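Local coordinates for lectin (Trichosanthes anguina, PDB 4HR6), which probably binds carbohydrate as a seed lectin, being a nontoxic three-chain homologue of type II ribosome-inactivating proteins, at residues B[52-55]-B[56-60]. Residues are numbered along the deposited sequence; the frame is centred on the assembly and turned at random.
Sequences LFTD and THQNV
T56 folds back on F53 across a type I beta turn, F53 to T56, which joins the end of helix 46-51 to edge strand 57-60 of the five-stranded mixed sheet in this ribosome-inactivating-protein fold. Two donors of T56 converge on F53 O. T56 N lies 3.2 Å from F53 O, a weak turn bond. T56 OG1 gives the shorter bond, 2.6 Å to F53 O, with OG1 tilted 20° from the plane of the F53 carbonyl. That reach follows from the side-chain rotation: with chi1 at 70°, OG1 sits between the backbone N and the carbonyl carbon and faces back into the turn. T56 OG1 also bonds to S38 OG on strand 37-40, tying the turn to the neighbouring strand, and lies 3.5 Å from F53 CB. The end of the F53 side chain leads away from T56, and the side chain packs against A29 and Q31 of strand 26-32. Q58 approaches the bend by another route. Its CB points toward the loop and its chain runs extended beyond CG, Q58 CG passing 3.8 Å from F53 O. The amide end bonds to F49 O in the preceding helix, linking helix, loop and strand through one NH2 group; its additional bond within the loop is weak, Q58 NE2 standing 3.0 Å from L52 O with an N-H...O angle of 128°.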
loop_
_atom_site.group_PDB
_atom_site.type_symbol
_atom_site.label_atom_id
_atom_site.label_comp_id
_atom_site.label_asym_id
_atom_site.label_seq_id
_atom_site.Cartn_x
_atom_site.Cartn_y
_atom_site.Cartn_z
ATOM N N LEU B 52 5.018 21.587 -26.760
ATOM C CA LEU B 52 4.411 20.361 -27.297
ATOM C C LEU B 52 3.603 20.615 -28.548
ATOM O O LEU B 52 2.817 21.543 -28.603
ATOM C CB LEU B 52 3.473 19.712 -26.282
ATOM C CG LEU B 52 4.057 19.208 -24.973
ATOM C CD1 LEU B 52 2.926 18.901 -24.000
ATOM C CD2 LEU B 52 4.923 17.987 -25.227
ATOM N N PHE B 53 3.763 19.732 -29.518
ATOM C CA PHE B 53 2.943 19.718 -30.724
ATOM C C PHE B 53 2.928 21.087 -31.390
ATOM O O PHE B 53 1.892 21.573 -31.828
ATOM C CB PHE B 53 1.523 19.216 -30.413
ATOM C CG PHE B 53 1.487 17.922 -29.635
ATOM C CD1 PHE B 53 2.241 16.823 -30.030
ATOM C CD2 PHE B 53 0.711 17.804 -28.487
ATOM C CE1 PHE B 53 2.219 15.645 -29.301
ATOM C CE2 PHE B 53 0.690 16.626 -27.763
ATOM C CZ PHE B 53 1.440 15.550 -28.168
ATOM N N THR B 54 4.099 21.704 -31.466
ATOM C CA THR B 54 4.202 23.097 -31.922
ATOM C C THR B 54 4.040 23.244 -33.432
ATOM O O THR B 54 3.759 24.322 -33.913
ATOM C CB THR B 54 5.531 23.725 -31.472
ATOM O OG1 THR B 54 6.615 22.846 -31.813
ATOM C CG2 THR B 54 5.512 23.918 -29.971
ATOM N N ASP B 55 4.199 22.152 -34.161
ATOM C CA ASP B 55 3.911 22.114 -35.588
ATOM C C ASP B 55 2.499 21.577 -35.859
ATOM O O ASP B 55 2.300 20.840 -36.814
ATOM C CB ASP B 55 4.934 21.205 -36.269
ATOM C CG ASP B 55 4.881 19.795 -35.729
ATOM O OD1 ASP B 55 4.869 19.628 -34.489
ATOM O OD2 ASP B 55 4.804 18.853 -36.535
ATOM N N THR B 56 1.528 21.940 -35.016
ATOM C CA THR B 56 0.132 21.549 -35.202
ATOM C C THR B 56 -0.731 22.751 -34.906
ATOM O O THR B 56 -0.262 23.718 -34.322
ATOM C CB THR B 56 -0.275 20.364 -34.264
ATOM O OG1 THR B 56 -0.332 20.792 -32.892
ATOM C CG2 THR B 56 0.708 19.266 -34.377
ATOM N N HIS B 57 -1.987 22.699 -35.313
ATOM C CA HIS B 57 -2.974 23.643 -34.826
ATOM C C HIS B 57 -3.341 23.169 -33.434
ATOM O O HIS B 57 -3.811 22.056 -33.283
ATOM C CB HIS B 57 -4.235 23.652 -35.694
ATOM C CG HIS B 57 -3.974 23.889 -37.141
ATOM N ND1 HIS B 57 -4.232 22.938 -38.106
ATOM C CD2 HIS B 57 -3.469 24.964 -37.796
ATOM C CE1 HIS B 57 -3.891 23.414 -39.290
ATOM N NE2 HIS B 57 -3.423 24.640 -39.129
ATOM N N GLN B 58 -3.108 24.008 -32.433
ATOM C CA GLN B 58 -3.326 23.660 -31.047
ATOM C C GLN B 58 -4.704 24.092 -30.620
ATOM O O GLN B 58 -4.957 25.257 -30.431
ATOM C CB GLN B 58 -2.266 24.309 -30.150
ATOM C CG GLN B 58 -0.840 23.859 -30.453
ATOM C CD GLN B 58 0.208 24.647 -29.678
ATOM O OE1 GLN B 58 0.029 25.816 -29.436
ATOM N NE2 GLN B 58 1.289 23.993 -29.271
ATOM N N ASN B 59 -5.606 23.141 -30.464
ATOM C CA ASN B 59 -6.949 23.451 -29.988
ATOM C C ASN B 59 -7.000 23.343 -28.480
ATOM O O ASN B 59 -6.327 22.502 -27.889
ATOM C CB ASN B 59 -7.945 22.487 -30.613
ATOM C CG ASN B 59 -7.899 22.534 -32.110
ATOM O OD1 ASN B 59 -8.471 23.436 -32.708
ATOM N ND2 ASN B 59 -7.202 21.580 -32.728
ATOM N N VAL B 60 -7.812 24.183 -27.872
ATOM C CA VAL B 60 -7.995 24.198 -26.436
ATOM C C VAL B 60 -9.385 23.644 -26.103
ATOM O O VAL B 60 -10.387 24.163 -26.563
ATOM C CB VAL B 60 -7.867 25.629 -25.886
ATOM C CG1 VAL B 60 -8.000 25.645 -24.372
ATOM C CG2 VAL B 60 -6.529 26.215 -26.296
#